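Local coordinates for protein carbonic anhydrase (Geobacillus kaustophilus, PDB 3VNP) that catalyses the reversible hydration of carbon dioxide to hydrogencarbonate, working as a homotrimer with magnesium or zinc in its active sites, at residues A[64-69]-A[86-91]. Residues are numbered along the deposited sequence; the frame is centred on the assembly and turned at random.
With MG (magnesium ion), chain E.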
# COMPACT_ATOMS: atom_id res chain seq x y z
N LEU A 64 -10.35 -1.15 -2.50
CA LEU A 64 -11.60 -0.70 -3.10
C LEU A 64 -12.64 -0.52 -2.01
O LEU A 64 -12.93 -1.45 -1.26
CB LEU A 64 -12.08 -1.71 -4.15
CG LEU A 64 -11.48 -1.50 -5.55
CD1 LEU A 64 -9.95 -1.57 -5.47
CD2 LEU A 64 -12.02 -2.54 -6.53
N HIS A 65 -13.18 0.69 -1.89
CA HIS A 65 -14.19 0.98 -0.89
C HIS A 65 -15.15 2.06 -1.41
O HIS A 65 -15.03 2.53 -2.54
CB HIS A 65 -13.55 1.44 0.42
CG HIS A 65 -14.43 1.28 1.62
ND1 HIS A 65 -14.37 2.12 2.71
CD2 HIS A 65 -15.39 0.37 1.90
CE1 HIS A 65 -15.26 1.74 3.61
NE2 HIS A 65 -15.89 0.68 3.14
N GLN A 66 -16.10 2.46 -0.57
CA GLN A 66 -17.06 3.47 -0.99
C GLN A 66 -17.45 4.42 0.13
O GLN A 66 -17.26 4.13 1.32
CB GLN A 66 -18.35 2.81 -1.52
CG GLN A 66 -18.19 1.46 -2.21
CD GLN A 66 -17.94 0.34 -1.22
OE1 GLN A 66 -18.56 0.29 -0.16
NE2 GLN A 66 -17.04 -0.57 -1.57
N SER A 67 -17.98 5.57 -0.28
CA SER A 67 -18.51 6.57 0.64
C SER A 67 -20.03 6.40 0.46
O SER A 67 -20.49 5.88 -0.57
CB SER A 67 -18.04 7.99 0.24
OG SER A 67 -18.41 8.30 -1.09
N PRO A 68 -20.84 6.81 1.46
CA PRO A 68 -22.29 6.65 1.36
C PRO A 68 -22.94 7.13 0.05
O PRO A 68 -22.58 8.17 -0.49
CB PRO A 68 -22.80 7.43 2.57
CG PRO A 68 -21.70 7.28 3.55
CD PRO A 68 -20.47 7.51 2.70
N ASN A 69 -23.88 6.33 -0.44
CA ASN A 69 -24.64 6.65 -1.66
C ASN A 69 -23.84 6.79 -2.94
O ASN A 69 -24.39 7.20 -3.96
CB ASN A 69 -25.44 7.93 -1.43
CG ASN A 69 -26.23 7.89 -0.14
OD1 ASN A 69 -26.18 8.82 0.67
ND2 ASN A 69 -26.97 6.80 0.08
N LEU A 86 -9.25 3.02 -4.77
CA LEU A 86 -10.41 3.43 -5.55
C LEU A 86 -11.51 3.64 -4.54
O LEU A 86 -11.94 2.69 -3.88
CB LEU A 86 -10.81 2.36 -6.56
CG LEU A 86 -9.79 2.03 -7.64
CD1 LEU A 86 -10.32 0.92 -8.54
CD2 LEU A 86 -9.49 3.27 -8.46
N HIS A 87 -11.96 4.88 -4.41
CA HIS A 87 -13.00 5.18 -3.45
C HIS A 87 -14.23 5.78 -4.12
O HIS A 87 -14.21 6.94 -4.54
CB HIS A 87 -12.44 6.14 -2.40
CG HIS A 87 -13.03 5.95 -1.04
ND1 HIS A 87 -14.21 6.56 -0.64
CD2 HIS A 87 -12.62 5.21 0.02
CE1 HIS A 87 -14.50 6.19 0.59
NE2 HIS A 87 -13.55 5.37 1.01
N SER A 88 -15.30 4.99 -4.21
CA SER A 88 -16.54 5.44 -4.84
C SER A 88 -16.23 6.09 -6.17
O SER A 88 -16.80 7.12 -6.52
CB SER A 88 -17.26 6.44 -3.94
OG SER A 88 -17.84 5.79 -2.83
N ALA A 89 -15.32 5.48 -6.92
CA ALA A 89 -14.94 6.01 -8.21
C ALA A 89 -15.72 5.30 -9.31
O ALA A 89 -16.24 4.21 -9.11
CB ALA A 89 -13.44 5.82 -8.43
N ILE A 90 -15.79 5.95 -10.47
CA ILE A 90 -16.47 5.41 -11.62
C ILE A 90 -15.45 5.36 -12.75
O ILE A 90 -15.09 6.38 -13.32
CB ILE A 90 -17.66 6.30 -12.01
CG1 ILE A 90 -18.66 6.33 -10.86
CG2 ILE A 90 -18.33 5.78 -13.29
CD1 ILE A 90 -19.76 7.33 -11.04
N VAL A 91 -14.97 4.15 -13.04
CA VAL A 91 -13.97 3.95 -14.07
C VAL A 91 -14.63 3.35 -15.31
O VAL A 91 -15.16 2.24 -15.26
CB VAL A 91 -12.86 2.98 -13.58
CG1 VAL A 91 -11.69 2.99 -14.54
CG2 VAL A 91 -12.41 3.38 -12.18
MG MG E . -13.36 4.19 3.08
O HOH W 1 -14.03 4.91 5.31
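Two neighbouring parallel strands on one flat wall of a left-handed beta-helix meet here, successive coils that each give a histidine to the same magnesium ion. The rungs are held by backbone bonds: His65 N points almost straight down the carbonyl axis of Leu86 O (3.1 Å), and Ser88 N returns to His65 O (3.0 Å) in the carbonyl plane. Leu64 and Leu86 lie side by side on the inward face, CD1 against CD1 at 4.0 Å, branched apolar chains that fill the core of the coil together with Ile74. The outward face carries His65 and His87. The side chains run side by side with their rings nearly perpendicular (88°), and the delta nitrogen His65 ND1 (2.3 Å) and the epsilon nitrogen His87 NE2 (2.4 Å) both bind the magnesium; a water and His82 of a second subunit also bind it. The remaining nitrogens are held by acids, His65 NE2 by Asp46 and His87 ND1 by Asp105, which fix ring rotation and probably make the imidazoles stronger donors to the metal. As the first strand ends, its backbone from His65 C to Gln66 N lies over one face of the His87 ring. Just past the strand ends, Ser88, whose backbone lies in the left-handed helical region and turns the chain away from the strand, sets OG beside its own backbone N and accepts a short, straight bond from Ser67 N (2.6 Å, 167°); a small hydroxyl suits this cramped place, and it also bonds Asn70 O. Histidines from adjacent coils, joined by one from a neighbouring subunit around a shared metal, are the hallmark of the gamma-class carbonic anhydrase active site.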